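PDB 2DSA: glutathione S-transferase from Burkholderia xenovorans, which reductively dechlorinates polychlorinated biphenyl metabolites and probably has glutathione transferase activity, binding glutathione between its thioredoxin-like and helical domains. Local coordinates for residues A17-E20 with N24-L27; R91-Q96 with Y145-Q150; I156-V161 with Q179-R184. One frame throughout, in Å; residues are numbered along the deposited sequence.

Contact 1 (A17-E20 with N24-L27)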
loop_
_atom_site.group_PDB
_atom_site.type_symbol
_atom_site.label_atom_id
_atom_site.label_comp_id
_atom_site.label_asym_id
_atom_site.label_seq_id
_atom_site.Cartn_x
_atom_site.Cartn_y
_atom_site.Cartn_z
ATOM N N ALA A 17 -11.819 10.555 -7.913
ATOM C CA ALA A 17 -11.294 9.937 -9.145
ATOM C C ALA A 17 -12.415 9.597 -10.134
ATOM O O ALA A 17 -12.294 9.863 -11.334
ATOM C CB ALA A 17 -10.448 8.688 -8.837
ATOM N N LEU A 18 -13.488 8.996 -9.625
ATOM C CA LEU A 18 -14.673 8.693 -10.444
ATOM C C LEU A 18 -15.234 9.934 -11.144
ATOM O O LEU A 18 -15.583 9.870 -12.327
ATOM C CB LEU A 18 -15.763 8.025 -9.601
ATOM C CG LEU A 18 -15.468 6.586 -9.173
ATOM C CD1 LEU A 18 -16.288 6.164 -7.962
ATOM C CD2 LEU A 18 -15.697 5.628 -10.343
ATOM N N ARG A 19 -15.301 11.059 -10.430
ATOM C CA ARG A 19 -15.794 12.324 -10.995
ATOM C C ARG A 19 -14.815 12.928 -11.979
ATOM O O ARG A 19 -15.225 13.466 -13.004
ATOM C CB ARG A 19 -16.109 13.339 -9.894
ATOM C CG ARG A 19 -17.265 12.905 -9.049
ATOM C CD ARG A 19 -17.759 14.019 -8.179
ATOM N NE ARG A 19 -18.882 13.532 -7.381
ATOM C CZ ARG A 19 -20.168 13.710 -7.683
ATOM N NH1 ARG A 19 -20.521 14.411 -8.758
ATOM N NH2 ARG A 19 -21.102 13.198 -6.889
ATOM N N GLU A 20 -13.526 12.830 -11.670
ATOM C CA GLU A 20 -12.488 13.238 -12.604
ATOM C C GLU A 20 -12.588 12.437 -13.909
ATOM O O GLU A 20 -12.426 12.989 -14.993
ATOM C CB GLU A 20 -11.088 13.097 -11.982
ATOM C CG GLU A 20 -10.725 14.154 -10.946
ATOM C CD GLU A 20 -10.473 15.549 -11.536
ATOM O OE1 GLU A 20 -10.211 15.697 -12.753
ATOM O OE2 GLU A 20 -10.527 16.524 -10.762
ATOM N N ASN A 24 -20.219 6.982 -14.602
ATOM C CA ASN A 24 -21.495 6.812 -13.904
ATOM C C ASN A 24 -21.267 5.938 -12.692
ATOM O O ASN A 24 -20.620 4.904 -12.790
ATOM C CB ASN A 24 -22.558 6.103 -14.771
ATOM C CG ASN A 24 -22.682 6.671 -16.179
ATOM O OD1 ASN A 24 -22.733 7.898 -16.384
ATOM N ND2 ASN A 24 -22.765 5.767 -17.167
ATOM N N PHE A 25 -21.820 6.331 -11.553
ATOM C CA PHE A 25 -21.721 5.525 -10.350
ATOM C C PHE A 25 -22.760 5.967 -9.348
ATOM O O PHE A 25 -23.296 7.068 -9.441
ATOM C CB PHE A 25 -20.310 5.614 -9.723
ATOM C CG PHE A 25 -19.953 6.985 -9.213
ATOM C CD1 PHE A 25 -19.493 7.974 -10.089
ATOM C CD2 PHE A 25 -20.069 7.288 -7.860
ATOM C CE1 PHE A 25 -19.171 9.245 -9.628
ATOM C CE2 PHE A 25 -19.745 8.554 -7.385
ATOM C CZ PHE A 25 -19.289 9.531 -8.267
ATOM N N GLU A 26 -22.997 5.098 -8.372
ATOM C CA GLU A 26 -23.934 5.329 -7.302
ATOM C C GLU A 26 -23.154 5.313 -5.980
ATOM O O GLU A 26 -22.442 4.355 -5.708
ATOM C CB GLU A 26 -24.986 4.207 -7.338
ATOM C CG GLU A 26 -25.931 4.161 -6.146
ATOM C CD GLU A 26 -26.833 2.929 -6.128
ATOM O OE1 GLU A 26 -27.445 2.673 -5.062
ATOM O OE2 GLU A 26 -26.931 2.224 -7.163
ATOM N N LEU A 27 -23.266 6.386 -5.191
ATOM C CA LEU A 27 -22.709 6.423 -3.839
ATOM C C LEU A 27 -23.579 5.624 -2.882
ATOM O O LEU A 27 -24.810 5.786 -2.861
ATOM C CB LEU A 27 -22.581 7.858 -3.324
ATOM C CG LEU A 27 -21.536 8.753 -3.976
ATOM C CD1 LEU A 27 -21.759 10.192 -3.550
ATOM C CD2 LEU A 27 -20.130 8.272 -3.608
#
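In the beta-alpha-beta unit that opens the thioredoxin-like domain, helix 12-21 packs on the entry to strand 26-31 through Leu18, Arg19 and Phe25. The Phe25 ring lies against Leu18, whose CB stands over one face, 4.0 Å from the ring centroid and 25° off its normal, a CH-pi contact. The approach falls toward the rim, where Leu18 CB comes within 3.6 Å of Phe25 CE1. Farther along the same side chain, Leu18 CD1 reaches the root of the ring, 3.9 Å from Phe25 CD2. The CB of Phe25 is already directed at the helix, and chi1 of 65° lays the ring along Leu18 with its CZ end at Arg19. Arg19 arrives at this outer end: its CG is 4.0 Å from Phe25 CZ, near the ring plane, and its chain runs on extended to NE. The guanidinium is turned nearly perpendicular to the ring, at 80°, with Phe25 CZ over one of its faces, and NE is hydrogen-bonded to His15 one helical turn back. Leu18 also touches Leu3 of strand 2-5 and Val73 of helix 66-76, whereas Arg19 faces helix 189-197. A helix laid against the strands it connects, with a short turn leading into the second strand, is typical of the beta-alpha-beta start of the thioredoxin fold in glutathione transferases.

Contact 2 (R91-Q96 with Y145-Q150)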
loop_
_atom_site.group_PDB
_atom_site.type_symbol
_atom_site.label_atom_id
_atom_site.label_comp_id
_atom_site.label_asym_id
_atom_site.label_seq_id
_atom_site.Cartn_x
_atom_site.Cartn_y
_atom_site.Cartn_z
ATOM N N ARG A 91 4.107 4.468 -14.551
ATOM C CA ARG A 91 3.010 3.745 -13.872
ATOM C C ARG A 91 3.493 3.031 -12.587
ATOM O O ARG A 91 2.789 3.039 -11.575
ATOM C CB ARG A 91 2.298 2.790 -14.843
ATOM C CG ARG A 91 1.088 2.031 -14.258
ATOM C CD ARG A 91 0.070 2.924 -13.532
ATOM N NE ARG A 91 -1.111 2.158 -13.143
ATOM C CZ ARG A 91 -2.208 2.037 -13.889
ATOM N NH1 ARG A 91 -2.281 2.639 -15.069
ATOM N NH2 ARG A 91 -3.223 1.301 -13.463
ATOM N N TYR A 92 4.686 2.433 -12.620
ATOM C CA TYR A 92 5.308 1.872 -11.383
ATOM C C TYR A 92 5.599 2.958 -10.359
ATOM O O TYR A 92 5.391 2.783 -9.158
ATOM C CB TYR A 92 6.556 1.029 -11.683
ATOM C CG TYR A 92 6.271 -0.065 -12.689
ATOM C CD1 TYR A 92 6.674 0.070 -14.017
ATOM C CD2 TYR A 92 5.551 -1.202 -12.330
ATOM C CE1 TYR A 92 6.385 -0.907 -14.956
ATOM C CE2 TYR A 92 5.263 -2.192 -13.263
ATOM C CZ TYR A 92 5.682 -2.031 -14.575
ATOM O OH TYR A 92 5.402 -2.996 -15.508
ATOM N N HIS A 93 6.052 4.094 -10.862
ATOM C CA HIS A 93 6.253 5.282 -10.062
ATOM C C HIS A 93 4.939 5.785 -9.394
ATOM O O HIS A 93 4.951 6.213 -8.239
ATOM C CB HIS A 93 6.924 6.355 -10.932
ATOM C CG HIS A 93 7.528 7.485 -10.156
ATOM N ND1 HIS A 93 7.836 8.702 -10.734
ATOM C CD2 HIS A 93 7.877 7.590 -8.851
ATOM C CE1 HIS A 93 8.346 9.505 -9.819
ATOM N NE2 HIS A 93 8.379 8.856 -8.667
ATOM N N LEU A 94 3.814 5.715 -10.109
ATOM C CA LEU A 94 2.504 5.967 -9.489
ATOM C C LEU A 94 2.189 4.969 -8.338
ATOM O O LEU A 94 1.678 5.367 -7.278
ATOM C CB LEU A 94 1.383 5.920 -10.544
ATOM C CG LEU A 94 -0.055 6.033 -10.017
ATOM C CD1 LEU A 94 -0.405 7.473 -9.842
ATOM C CD2 LEU A 94 -1.065 5.387 -10.963
ATOM N N GLN A 95 2.478 3.689 -8.563
ATOM C CA GLN A 95 2.220 2.641 -7.573
ATOM C C GLN A 95 3.095 2.795 -6.330
ATOM O O GLN A 95 2.670 2.464 -5.209
ATOM C CB GLN A 95 2.430 1.254 -8.202
ATOM C CG GLN A 95 1.427 1.005 -9.311
ATOM C CD GLN A 95 1.764 -0.151 -10.206
ATOM O OE1 GLN A 95 2.906 -0.637 -10.257
ATOM N NE2 GLN A 95 0.769 -0.590 -10.954
ATOM N N GLN A 96 4.325 3.259 -6.558
ATOM C CA GLN A 96 5.227 3.666 -5.487
ATOM C C GLN A 96 4.568 4.747 -4.651
ATOM O O GLN A 96 4.419 4.583 -3.453
ATOM C CB GLN A 96 6.549 4.187 -6.077
ATOM C CG GLN A 96 7.472 4.836 -5.040
ATOM C CD GLN A 96 8.642 5.568 -5.688
ATOM O OE1 GLN A 96 8.822 6.770 -5.483
ATOM N NE2 GLN A 96 9.397 4.862 -6.520
ATOM N N TYR A 145 2.674 18.447 -9.135
ATOM C CA TYR A 145 2.107 17.155 -8.759
ATOM C C TYR A 145 3.200 16.124 -8.505
ATOM O O TYR A 145 4.366 16.367 -8.823
ATOM C CB TYR A 145 1.119 16.674 -9.833
ATOM C CG TYR A 145 0.085 17.714 -10.151
ATOM C CD1 TYR A 145 0.129 18.421 -11.349
ATOM C CD2 TYR A 145 -0.910 18.035 -9.230
ATOM C CE1 TYR A 145 -0.811 19.397 -11.636
ATOM C CE2 TYR A 145 -1.835 19.002 -9.506
ATOM C CZ TYR A 145 -1.777 19.681 -10.706
ATOM O OH TYR A 145 -2.711 20.645 -10.973
ATOM N N LEU A 146 2.809 14.999 -7.901
ATOM C CA LEU A 146 3.729 13.937 -7.469
ATOM C C LEU A 146 4.569 13.336 -8.610
ATOM O O LEU A 146 5.760 13.026 -8.430
ATOM C CB LEU A 146 2.940 12.842 -6.741
ATOM C CG LEU A 146 2.915 12.693 -5.204
ATOM C CD1 LEU A 146 3.509 13.861 -4.423
ATOM C CD2 LEU A 146 1.528 12.278 -4.670
ATOM N N LEU A 147 3.946 13.194 -9.783
ATOM C CA LEU A 147 4.615 12.644 -10.963
ATOM C C LEU A 147 5.116 13.721 -11.937
ATOM O O LEU A 147 5.632 13.399 -13.009
ATOM C CB LEU A 147 3.712 11.618 -11.675
ATOM C CG LEU A 147 3.256 10.414 -10.810
ATOM C CD1 LEU A 147 2.451 9.411 -11.630
ATOM C CD2 LEU A 147 4.407 9.714 -10.113
ATOM N N GLY A 148 4.969 14.992 -11.560
ATOM C CA GLY A 148 5.463 16.103 -12.385
ATOM C C GLY A 148 4.404 17.134 -12.708
ATOM O O GLY A 148 3.800 17.707 -11.800
ATOM N N ASP A 149 4.170 17.354 -14.002
ATOM C CA ASP A 149 3.198 18.352 -14.472
ATOM C C ASP A 149 1.786 17.798 -14.623
ATOM O O ASP A 149 0.824 18.562 -14.750
ATOM C CB ASP A 149 3.664 18.980 -15.793
ATOM C CG ASP A 149 4.967 19.753 -15.637
ATOM O OD1 ASP A 149 4.979 20.751 -14.867
ATOM O OD2 ASP A 149 5.977 19.347 -16.264
ATOM N N GLN A 150 1.661 16.473 -14.609
ATOM C CA GLN A 150 0.364 15.839 -14.795
ATOM C C GLN A 150 -0.248 15.375 -13.477
ATOM O O GLN A 150 0.361 14.595 -12.741
ATOM C CB GLN A 150 0.464 14.655 -15.772
ATOM C CG GLN A 150 -0.900 14.049 -16.165
ATOM C CD GLN A 150 -1.617 14.853 -17.246
ATOM O OE1 GLN A 150 -1.023 15.183 -18.276
ATOM N NE2 GLN A 150 -2.903 15.156 -17.022
#
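Leu147 lays one methyl over the face of the His93 imidazole and sets the other against Leu94 on the same helix. CD2 is the atom above the ring, 3.8 Å from the centroid and 20° off the normal, a CH-pi contact displaced toward ND1. That nitrogen is 3.6 Å from Leu147 CD2 and is hydrogen-bonded to Glu90, one turn earlier in helix 89-109, a bond that should help fix the turn of the ring. The His93 and Leu147 side chains run alongside each other, pointing opposite ways. The second methyl, CD1, meets Leu94 CB at 3.8 Å and Leu94 CD1 at 3.9 Å, the two leucines crossing at about a right angle. Leu147 is presented by a type I turn whose ends, Tyr145 and Gly148, are joined by two backbone hydrogen bonds, one in each direction. The contact packs the loop between helices 119-139 and 153-163 on the N-terminal part of helix 89-109, in the helical part of the glutathione transferase fold; Leu94 also touches Val153 and Ala154 at the start of helix 153-163. Across the two segments the union is one of dispersion and CH-pi packing: the loop meets the imidazole at its face, and ND1 keeps its hydrogen bond to Glu90 within the helix.

Contact 3 (I156-V161 with Q179-R184)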
loop_
_atom_site.group_PDB
_atom_site.type_symbol
_atom_site.label_atom_id
_atom_site.label_comp_id
_atom_site.label_asym_id
_atom_site.label_seq_id
_atom_site.Cartn_x
_atom_site.Cartn_y
_atom_site.Cartn_z
ATOM N N ILE A 156 -4.687 12.845 -5.934
ATOM C CA ILE A 156 -6.031 12.806 -5.366
ATOM C C ILE A 156 -6.003 12.111 -4.007
ATOM O O ILE A 156 -6.577 12.602 -3.046
ATOM C CB ILE A 156 -7.041 12.102 -6.323
ATOM C CG1 ILE A 156 -7.226 12.927 -7.597
ATOM C CG2 ILE A 156 -8.369 11.892 -5.638
ATOM C CD1 ILE A 156 -7.801 12.145 -8.781
ATOM N N TYR A 157 -5.313 10.975 -3.933
ATOM C CA TYR A 157 -5.188 10.259 -2.681
ATOM C C TYR A 157 -4.474 11.157 -1.657
ATOM O O TYR A 157 -4.962 11.326 -0.539
ATOM C CB TYR A 157 -4.454 8.937 -2.907
ATOM C CG TYR A 157 -4.466 7.956 -1.757
ATOM C CD1 TYR A 157 -5.363 8.088 -0.696
ATOM C CD2 TYR A 157 -3.607 6.862 -1.755
ATOM C CE1 TYR A 157 -5.378 7.180 0.346
ATOM C CE2 TYR A 157 -3.619 5.940 -0.715
ATOM C CZ TYR A 157 -4.502 6.112 0.332
ATOM O OH TYR A 157 -4.528 5.217 1.363
ATOM N N LEU A 158 -3.341 11.742 -2.044
ATOM C CA LEU A 158 -2.595 12.652 -1.143
ATOM C C LEU A 158 -3.457 13.802 -0.622
ATOM O O LEU A 158 -3.485 14.077 0.587
ATOM C CB LEU A 158 -1.334 13.202 -1.822
ATOM C CG LEU A 158 -0.464 14.181 -1.008
ATOM C CD1 LEU A 158 0.035 13.554 0.308
ATOM C CD2 LEU A 158 0.708 14.642 -1.853
ATOM N N PHE A 159 -4.177 14.450 -1.529
ATOM C CA PHE A 159 -5.072 15.545 -1.173
ATOM C C PHE A 159 -6.085 15.168 -0.086
ATOM O O PHE A 159 -6.377 15.968 0.811
ATOM C CB PHE A 159 -5.792 16.046 -2.429
ATOM C CG PHE A 159 -6.882 17.029 -2.145
ATOM C CD1 PHE A 159 -6.605 18.396 -2.077
ATOM C CD2 PHE A 159 -8.199 16.593 -1.942
ATOM C CE1 PHE A 159 -7.611 19.304 -1.803
ATOM C CE2 PHE A 159 -9.213 17.502 -1.678
ATOM C CZ PHE A 159 -8.926 18.849 -1.612
ATOM N N VAL A 160 -6.610 13.947 -0.155
ATOM C CA VAL A 160 -7.622 13.502 0.799
ATOM C C VAL A 160 -7.028 13.279 2.204
ATOM O O VAL A 160 -7.589 13.736 3.204
ATOM C CB VAL A 160 -8.364 12.248 0.291
ATOM C CG1 VAL A 160 -9.194 11.588 1.413
ATOM C CG2 VAL A 160 -9.251 12.608 -0.922
ATOM N N VAL A 161 -5.910 12.561 2.259
ATOM C CA VAL A 161 -5.168 12.345 3.493
ATOM C C VAL A 161 -4.737 13.692 4.095
ATOM O O VAL A 161 -4.929 13.917 5.275
ATOM C CB VAL A 161 -3.952 11.380 3.283
ATOM C CG1 VAL A 161 -3.080 11.292 4.549
ATOM C CG2 VAL A 161 -4.423 9.968 2.866
ATOM N N GLN A 179 0.401 23.060 1.317
ATOM C CA GLN A 179 -0.735 23.989 1.272
ATOM C C GLN A 179 -0.975 24.505 -0.142
ATOM O O GLN A 179 -2.114 24.652 -0.570
ATOM C CB GLN A 179 -0.502 25.161 2.222
ATOM C CG GLN A 179 -0.484 24.766 3.677
ATOM C CD GLN A 179 0.054 25.861 4.566
ATOM O OE1 GLN A 179 0.995 26.570 4.201
ATOM N NE2 GLN A 179 -0.528 25.993 5.756
ATOM N N ALA A 180 0.109 24.785 -0.857
ATOM C CA ALA A 180 0.039 25.175 -2.261
ATOM C C ALA A 180 -0.589 24.057 -3.093
ATOM O O ALA A 180 -1.418 24.317 -3.966
ATOM C CB ALA A 180 1.420 25.515 -2.785
ATOM N N PHE A 181 -0.198 22.820 -2.798
ATOM C CA PHE A 181 -0.746 21.633 -3.458
ATOM C C PHE A 181 -2.241 21.476 -3.171
ATOM O O PHE A 181 -3.012 21.177 -4.077
ATOM C CB PHE A 181 0.050 20.385 -3.038
ATOM C CG PHE A 181 -0.594 19.078 -3.426
ATOM C CD1 PHE A 181 -0.341 18.503 -4.668
ATOM C CD2 PHE A 181 -1.432 18.408 -2.531
ATOM C CE1 PHE A 181 -0.926 17.286 -5.015
ATOM C CE2 PHE A 181 -2.020 17.199 -2.871
ATOM C CZ PHE A 181 -1.765 16.639 -4.109
ATOM N N GLN A 182 -2.643 21.696 -1.920
ATOM C CA GLN A 182 -4.057 21.629 -1.531
ATOM C C GLN A 182 -4.934 22.576 -2.331
ATOM O O GLN A 182 -6.033 22.205 -2.748
ATOM C CB GLN A 182 -4.221 21.931 -0.052
ATOM C CG GLN A 182 -3.781 20.806 0.839
ATOM C CD GLN A 182 -3.956 21.122 2.296
ATOM O OE1 GLN A 182 -4.611 20.378 3.033
ATOM N NE2 GLN A 182 -3.383 22.240 2.731
ATOM N N GLY A 183 -4.445 23.798 -2.543
ATOM C CA GLY A 183 -5.180 24.802 -3.301
ATOM C C GLY A 183 -5.227 24.510 -4.789
ATOM O O GLY A 183 -6.195 24.846 -5.467
ATOM N N ARG A 184 -4.166 23.885 -5.286
ATOM C CA ARG A 184 -4.040 23.473 -6.674
ATOM C C ARG A 184 -5.052 22.374 -7.021
ATOM O O ARG A 184 -5.703 22.430 -8.064
ATOM C CB ARG A 184 -2.612 22.974 -6.907
ATOM C CG ARG A 184 -2.163 22.963 -8.344
ATOM C CD ARG A 184 -0.665 23.230 -8.462
ATOM N NE ARG A 184 0.097 22.410 -7.530
ATOM C CZ ARG A 184 0.987 22.868 -6.653
ATOM N NH1 ARG A 184 1.287 24.166 -6.567
ATOM N NH2 ARG A 184 1.597 22.003 -5.868
HETATM O O HOH W 1 -6.303 18.771 1.556
#
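A water bridges the two helices, donating one hydrogen bond to the carbonyl O of Phe159 at 2.9 Å and another to OE1 of Gln182 at 2.8 Å. It thereby ties a backbone carbonyl of helix 153-163 to a side chain of helix 176-186, and it also sits above the rim of the Phe159 ring. The edge of that ring points at the second helix, with Phe159 CE1 3.4 Å from the backbone O of Gln182. Beside this polar side lies an apolar one. Phe181 reaches across with CG anti to its backbone N (chi1 168°), bringing the far end of its ring against the first helix. Leu158 CD2 stands over one face of the ring in a CH-pi contact, 4.2 Å from the centroid and 26° off the normal. Phe181 CE2 meets Phe159 from the ring edge, 4.0 Å from Phe159 CB, with Phe159 N in the ring plane. The helix axes approach to 10.2 Å at a crossing angle of -113°. This is helix-helix packing within the all-helical C-terminal domain of a glutathione transferase. Behind it, Tyr157, hydrogen-bonded to His106 of both ligand pockets, and Val161 pack on helix 89-109, while Ile156 and Val160 reach helix 12-21 of the thioredoxin-like domain.

From the N terminus the three contacts follow in series, neither nested nor crossing. Contact 1 closes the short turn between helix 12-21 and strand 26-31 inside the thioredoxin-like domain. Contact 2 spans 48 residues, bringing the loop after helix 119-139 back onto helix 89-109. Contact 3 then closes the connection between helices 153-163 and 176-186. Contacts 2 and 3 adjoin: Leu146 packs on Leu158, and Tyr145 lies by Phe181 and Arg184, so the turn and both later helices form one continuous packed region. Ile156 extends this packing across the domain boundary to Ala17 and Glu20 of contact 1, whereas contacts 1 and 2 do not touch.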